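PDB 2EK8: aminopeptidase from Aneurinibacillus sp., which probably removes amino-terminal residues from peptides, acting as a zinc-dependent metalloexopeptidase of the M28 family. Local coordinates for residues L300-S305 with L360-P365; I222-S227 with R265-G270. All coordinates share one frame; numbering follows the deposited sequence.

Contact 1. Residues L300-S305 with L360-P365; sequences LDMVGS and LFIHAP. With ZN (zinc ion), chain C.
With CG anti to the backbone N (chi1 -161°), Asp301 carries its carboxylate out to a zinc ion and leaves CB resting on Leu360 CD1, 3.5 Å away. Ile362 has CG1 in the same relation to its own N (chi1 176°), which lays CG1 and CD1 along the turning 301-302 backbone. The branched Ile362 presses on the carbonyl of Asp301, with CG1 3.2 Å from Asp301 O. Met302 runs beside it in the same direction and bends at its last torsion, bringing Met302 CE to 3.2 Å from Ile362 CD1, tighter than usual van der Waals contact. The parallel pairing of the strands includes Leu300 with Phe361, and strand 294-300 then gives way to a loop. Asp301 N makes a straight but weak bond to Phe361 O at 3.3 Å. One residue on, at Met302, the carbonyl O takes His363 N at 3.2 Å. Val303, a beta-branched apolar residue in a buried place, turns CG1 against the strand, 3.2 Å from Phe361 O. Asp301 chelates the metal unevenly, with OD1 2.1 Å and OD2 2.4 Å from zinc; a water, Asp240 and His228 complete the site. This is part of the zinc centre of the M28 peptidase fold, where a loop leaving the end of a strand presents a ligand. Two metal bonds and a hydrogen bond from Ser346 to OD2 restrain the carboxylate's rotation, while the metal would be expected to polarise the water it holds.

Contact 2. Residues I222-S227 with R265-G270; sequences IIIIGS and RFITFG
Ile222 lays CG2 beside Arg265 CD, 4.0 Å away; the extended arginine thus offers methylenes to an isoleucine, while salt bridges to Glu263 of the same strand and to Glu290 take up its charge. The Ile223 carbonyl takes Arg265 N at 2.9 Å, continuing a ladder that also joins Ile223 to Glu263. Ile224 lies on the same face of the sheet as Arg265 and Ile267, and its CG2 meets Ile267 CD1 at 3.9 Å. Ile225 bonds on both sides of Phe266: its N reaches Arg265 O at 2.8 Å and its O receives Ile267 N. Such a ladder is that of parallel strands in a beta-alpha-beta unit, here 222-228 and 263-269 joined through helix 238-255, against which Phe266 packs. On that helix-facing side Ile225 sets CD1 over one face of the Phe266 ring, branched aliphatic on aromatic. Gly226, having no side chain, lets the ring of Phe269 approach, with CE2 4.1 Å from the glycine CA. Ser227 N bonds Ile267 O with a bent angle of 138°, and Ser227 O takes Phe269 N at 2.7 Å. A small hydroxyl suits this spot: Ser227 OG is hydrogen-bonded to Thr248 on the helix and lies 3.6 Å from Thr268 CG2.

In the fold
Strand 294-300 unites the two contacts: it pairs with strand 222-228 on one edge and with 358-364 on the other, so contact 2 and contact 1 are successive steps across parallel strands, their centres about 16 Å apart. They meet where Leu300 N lies 2.8 Å from Gly226 O, a probable hydrogen bond, and where Leu300 CD1 packs on Ile225 CG2 at 3.8 Å. Both run toward the zinc centre. Contact 1 supplies Asp301 directly, whereas contact 2 leads into His228, which follows Ser227, and toward Glu272, a residue seen binding zinc, just beyond Gly270. Phe269, at the end of contact 2, has its side chain about 4 Å from that of His228 and so packs behind a zinc ligand.

Contact 1. Residues L300-S305 with L360-P365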
loop_
_atom_site.group_PDB
_atom_site.type_symbol
_atom_site.label_atom_id
_atom_site.label_comp_id
_atom_site.label_asym_id
_atom_site.label_seq_id
_atom_site.Cartn_x
_atom_site.Cartn_y
_atom_site.Cartn_z
ATOM N N LEU A 300 -9.392 0.965 4.148
ATOM C CA LEU A 300 -10.090 1.302 2.913
ATOM C C LEU A 300 -9.048 1.729 1.880
ATOM O O LEU A 300 -8.395 2.753 2.040
ATOM C CB LEU A 300 -11.062 2.455 3.173
ATOM C CG LEU A 300 -12.176 2.158 4.182
ATOM C CD1 LEU A 300 -12.653 3.445 4.836
ATOM C CD2 LEU A 300 -13.319 1.453 3.461
ATOM N N ASP A 301 -8.893 0.942 0.824
ATOM C CA ASP A 301 -7.910 1.257 -0.207
ATOM C C ASP A 301 -8.492 0.827 -1.546
ATOM O O ASP A 301 -8.693 -0.370 -1.777
ATOM C CB ASP A 301 -6.604 0.492 0.068
ATOM C CG ASP A 301 -5.394 1.088 -0.657
ATOM O OD1 ASP A 301 -5.580 1.895 -1.590
ATOM O OD2 ASP A 301 -4.248 0.737 -0.294
ATOM N N MET A 302 -8.756 1.812 -2.407
ATOM C CA MET A 302 -9.320 1.611 -3.742
ATOM C C MET A 302 -10.737 1.073 -3.615
ATOM O O MET A 302 -10.996 -0.117 -3.801
ATOM C CB MET A 302 -8.407 0.677 -4.552
ATOM C CG MET A 302 -7.006 1.282 -4.695
ATOM S SD MET A 302 -5.787 0.367 -5.649
ATOM C CE MET A 302 -5.403 -0.948 -4.562
ATOM N N VAL A 303 -11.655 1.984 -3.309
ATOM C CA VAL A 303 -13.049 1.638 -3.089
ATOM C C VAL A 303 -14.055 2.490 -3.859
ATOM O O VAL A 303 -15.199 2.643 -3.422
ATOM C CB VAL A 303 -13.375 1.724 -1.581
ATOM C CG1 VAL A 303 -12.596 0.653 -0.822
ATOM C CG2 VAL A 303 -13.001 3.107 -1.037
ATOM N N GLY A 304 -13.646 3.033 -5.006
ATOM C CA GLY A 304 -14.570 3.856 -5.771
ATOM C C GLY A 304 -14.450 3.850 -7.287
ATOM O O GLY A 304 -15.044 4.703 -7.943
ATOM N N SER A 305 -13.716 2.892 -7.851
ATOM C CA SER A 305 -13.534 2.840 -9.305
ATOM C C SER A 305 -14.632 2.117 -10.076
ATOM O O SER A 305 -14.930 0.954 -9.815
ATOM C CB SER A 305 -12.194 2.193 -9.653
ATOM O OG SER A 305 -12.015 2.146 -11.061
ATOM N N LEU A 360 -8.658 -5.492 4.730
ATOM C CA LEU A 360 -8.638 -4.475 3.687
ATOM C C LEU A 360 -9.904 -4.619 2.846
ATOM O O LEU A 360 -10.249 -5.725 2.434
ATOM C CB LEU A 360 -7.421 -4.668 2.780
ATOM C CG LEU A 360 -7.526 -4.084 1.362
ATOM C CD1 LEU A 360 -7.553 -2.562 1.424
ATOM C CD2 LEU A 360 -6.351 -4.569 0.512
ATOM N N PHE A 361 -10.595 -3.508 2.616
ATOM C CA PHE A 361 -11.799 -3.491 1.788
ATOM C C PHE A 361 -11.371 -2.830 0.487
ATOM O O PHE A 361 -10.860 -1.710 0.489
ATOM C CB PHE A 361 -12.908 -2.692 2.478
ATOM C CG PHE A 361 -13.479 -3.391 3.681
ATOM C CD1 PHE A 361 -14.696 -4.059 3.605
ATOM C CD2 PHE A 361 -12.770 -3.428 4.876
ATOM C CE1 PHE A 361 -15.198 -4.761 4.704
ATOM C CE2 PHE A 361 -13.265 -4.129 5.980
ATOM C CZ PHE A 361 -14.476 -4.794 5.892
ATOM N N ILE A 362 -11.590 -3.530 -0.621
ATOM C CA ILE A 362 -11.167 -3.041 -1.925
ATOM C C ILE A 362 -11.986 -3.709 -3.023
ATOM O O ILE A 362 -12.579 -4.762 -2.804
ATOM C CB ILE A 362 -9.674 -3.378 -2.127
ATOM C CG1 ILE A 362 -9.196 -2.967 -3.516
ATOM C CG2 ILE A 362 -9.457 -4.877 -1.909
ATOM C CD1 ILE A 362 -7.683 -3.028 -3.650
ATOM N N HIS A 363 -12.037 -3.076 -4.192
ATOM C CA HIS A 363 -12.757 -3.642 -5.325
ATOM C C HIS A 363 -11.710 -4.392 -6.144
ATOM O O HIS A 363 -10.722 -3.805 -6.594
ATOM C CB HIS A 363 -13.399 -2.538 -6.169
ATOM C CG HIS A 363 -14.516 -1.818 -5.478
ATOM N ND1 HIS A 363 -15.739 -2.402 -5.225
ATOM C CD2 HIS A 363 -14.595 -0.556 -4.993
ATOM C CE1 HIS A 363 -16.525 -1.531 -4.616
ATOM N NE2 HIS A 363 -15.854 -0.402 -4.463
ATOM N N ALA A 364 -11.922 -5.692 -6.314
ATOM C CA ALA A 364 -10.994 -6.532 -7.058
ATOM C C ALA A 364 -11.732 -7.367 -8.101
ATOM O O ALA A 364 -12.896 -7.721 -7.912
ATOM C CB ALA A 364 -10.234 -7.446 -6.096
ATOM N N PRO A 365 -11.069 -7.660 -9.233
ATOM C CA PRO A 365 -9.707 -7.215 -9.542
ATOM C C PRO A 365 -9.687 -5.702 -9.766
ATOM O O PRO A 365 -10.685 -5.125 -10.192
ATOM C CB PRO A 365 -9.365 -8.002 -10.805
ATOM C CG PRO A 365 -10.694 -8.154 -11.469
ATOM C CD PRO A 365 -11.594 -8.516 -10.312
HETATM ZN ZN ZN C . -3.524 2.239 -1.955
HETATM O O HOH W 1 -1.857 1.241 -2.597
#

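Contact 2. Residues I222-S227 with R265-G270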
loop_
_atom_site.group_PDB
_atom_site.type_symbol
_atom_site.label_atom_id
_atom_site.label_comp_id
_atom_site.label_asym_id
_atom_site.label_seq_id
_atom_site.Cartn_x
_atom_site.Cartn_y
_atom_site.Cartn_z
ATOM N N ILE A 222 -11.845 -0.445 21.037
ATOM C CA ILE A 222 -11.354 0.522 20.065
ATOM C C ILE A 222 -11.477 -0.051 18.659
ATOM O O ILE A 222 -11.185 -1.225 18.433
ATOM C CB ILE A 222 -9.856 0.843 20.268
ATOM C CG1 ILE A 222 -9.588 1.270 21.711
ATOM C CG2 ILE A 222 -9.417 1.918 19.275
ATOM C CD1 ILE A 222 -10.378 2.451 22.159
ATOM N N ILE A 223 -11.923 0.777 17.721
ATOM C CA ILE A 223 -12.000 0.360 16.330
ATOM C C ILE A 223 -11.283 1.434 15.524
ATOM O O ILE A 223 -11.487 2.625 15.741
ATOM C CB ILE A 223 -13.442 0.238 15.810
ATOM C CG1 ILE A 223 -14.139 -0.956 16.475
ATOM C CG2 ILE A 223 -13.425 0.066 14.293
ATOM C CD1 ILE A 223 -15.532 -1.248 15.930
ATOM N N ILE A 224 -10.432 0.999 14.605
ATOM C CA ILE A 224 -9.683 1.917 13.761
ATOM C C ILE A 224 -10.184 1.793 12.330
ATOM O O ILE A 224 -10.369 0.685 11.829
ATOM C CB ILE A 224 -8.171 1.581 13.780
ATOM C CG1 ILE A 224 -7.612 1.762 15.198
ATOM C CG2 ILE A 224 -7.422 2.464 12.776
ATOM C CD1 ILE A 224 -6.124 1.431 15.326
ATOM N N ILE A 225 -10.440 2.932 11.689
ATOM C CA ILE A 225 -10.872 2.949 10.292
ATOM C C ILE A 225 -9.784 3.745 9.582
ATOM O O ILE A 225 -9.562 4.917 9.902
ATOM C CB ILE A 225 -12.214 3.688 10.079
ATOM C CG1 ILE A 225 -13.342 3.001 10.858
ATOM C CG2 ILE A 225 -12.557 3.717 8.585
ATOM C CD1 ILE A 225 -13.365 3.341 12.337
ATOM N N GLY A 226 -9.100 3.127 8.628
ATOM C CA GLY A 226 -8.034 3.851 7.959
ATOM C C GLY A 226 -7.989 3.826 6.449
ATOM O O GLY A 226 -8.737 3.102 5.792
ATOM N N SER A 227 -7.093 4.649 5.914
ATOM C CA SER A 227 -6.848 4.782 4.483
ATOM C C SER A 227 -5.509 5.501 4.385
ATOM O O SER A 227 -4.958 5.908 5.411
ATOM C CB SER A 227 -7.957 5.618 3.821
ATOM O OG SER A 227 -8.146 6.863 4.480
ATOM N N ARG A 265 -11.307 5.521 15.909
ATOM C CA ARG A 265 -10.157 6.279 15.443
ATOM C C ARG A 265 -10.128 6.237 13.927
ATOM O O ARG A 265 -9.911 5.178 13.338
ATOM C CB ARG A 265 -8.861 5.685 15.994
ATOM C CG ARG A 265 -8.810 5.642 17.503
ATOM C CD ARG A 265 -7.458 5.174 18.019
ATOM N NE ARG A 265 -7.451 5.170 19.479
ATOM C CZ ARG A 265 -6.388 4.910 20.231
ATOM N NH1 ARG A 265 -5.219 4.624 19.672
ATOM N NH2 ARG A 265 -6.499 4.946 21.553
ATOM N N PHE A 266 -10.361 7.392 13.311
ATOM C CA PHE A 266 -10.354 7.529 11.855
ATOM C C PHE A 266 -8.974 8.063 11.498
ATOM O O PHE A 266 -8.586 9.143 11.943
ATOM C CB PHE A 266 -11.442 8.514 11.425
ATOM C CG PHE A 266 -12.838 8.047 11.745
ATOM C CD1 PHE A 266 -13.528 7.220 10.863
ATOM C CD2 PHE A 266 -13.450 8.407 12.941
ATOM C CE1 PHE A 266 -14.806 6.758 11.165
ATOM C CE2 PHE A 266 -14.731 7.949 13.255
ATOM C CZ PHE A 266 -15.408 7.124 12.365
ATOM N N ILE A 267 -8.239 7.311 10.688
ATOM C CA ILE A 267 -6.879 7.699 10.347
ATOM C C ILE A 267 -6.511 7.647 8.875
ATOM O O ILE A 267 -6.891 6.714 8.170
ATOM C CB ILE A 267 -5.870 6.782 11.091
ATOM C CG1 ILE A 267 -6.229 6.702 12.576
ATOM C CG2 ILE A 267 -4.452 7.308 10.918
ATOM C CD1 ILE A 267 -5.377 5.719 13.358
ATOM N N THR A 268 -5.782 8.660 8.408
ATOM C CA THR A 268 -5.287 8.643 7.038
ATOM C C THR A 268 -3.771 8.563 7.229
ATOM O O THR A 268 -3.170 9.389 7.925
ATOM C CB THR A 268 -5.718 9.893 6.203
ATOM O OG1 THR A 268 -5.196 11.093 6.781
ATOM C CG2 THR A 268 -7.236 9.971 6.132
ATOM N N PHE A 269 -3.172 7.520 6.658
ATOM C CA PHE A 269 -1.735 7.273 6.786
ATOM C C PHE A 269 -0.908 7.874 5.664
ATOM O O PHE A 269 -1.358 7.951 4.524
ATOM C CB PHE A 269 -1.461 5.766 6.808
ATOM C CG PHE A 269 -2.198 5.025 7.879
ATOM C CD1 PHE A 269 -1.835 5.165 9.216
ATOM C CD2 PHE A 269 -3.266 4.192 7.556
ATOM C CE1 PHE A 269 -2.523 4.486 10.215
ATOM C CE2 PHE A 269 -3.965 3.506 8.556
ATOM C CZ PHE A 269 -3.590 3.656 9.885
ATOM N N GLY A 270 0.313 8.275 5.999
ATOM C CA GLY A 270 1.203 8.829 4.997
ATOM C C GLY A 270 2.188 7.775 4.534
ATOM O O GLY A 270 2.338 6.731 5.169
#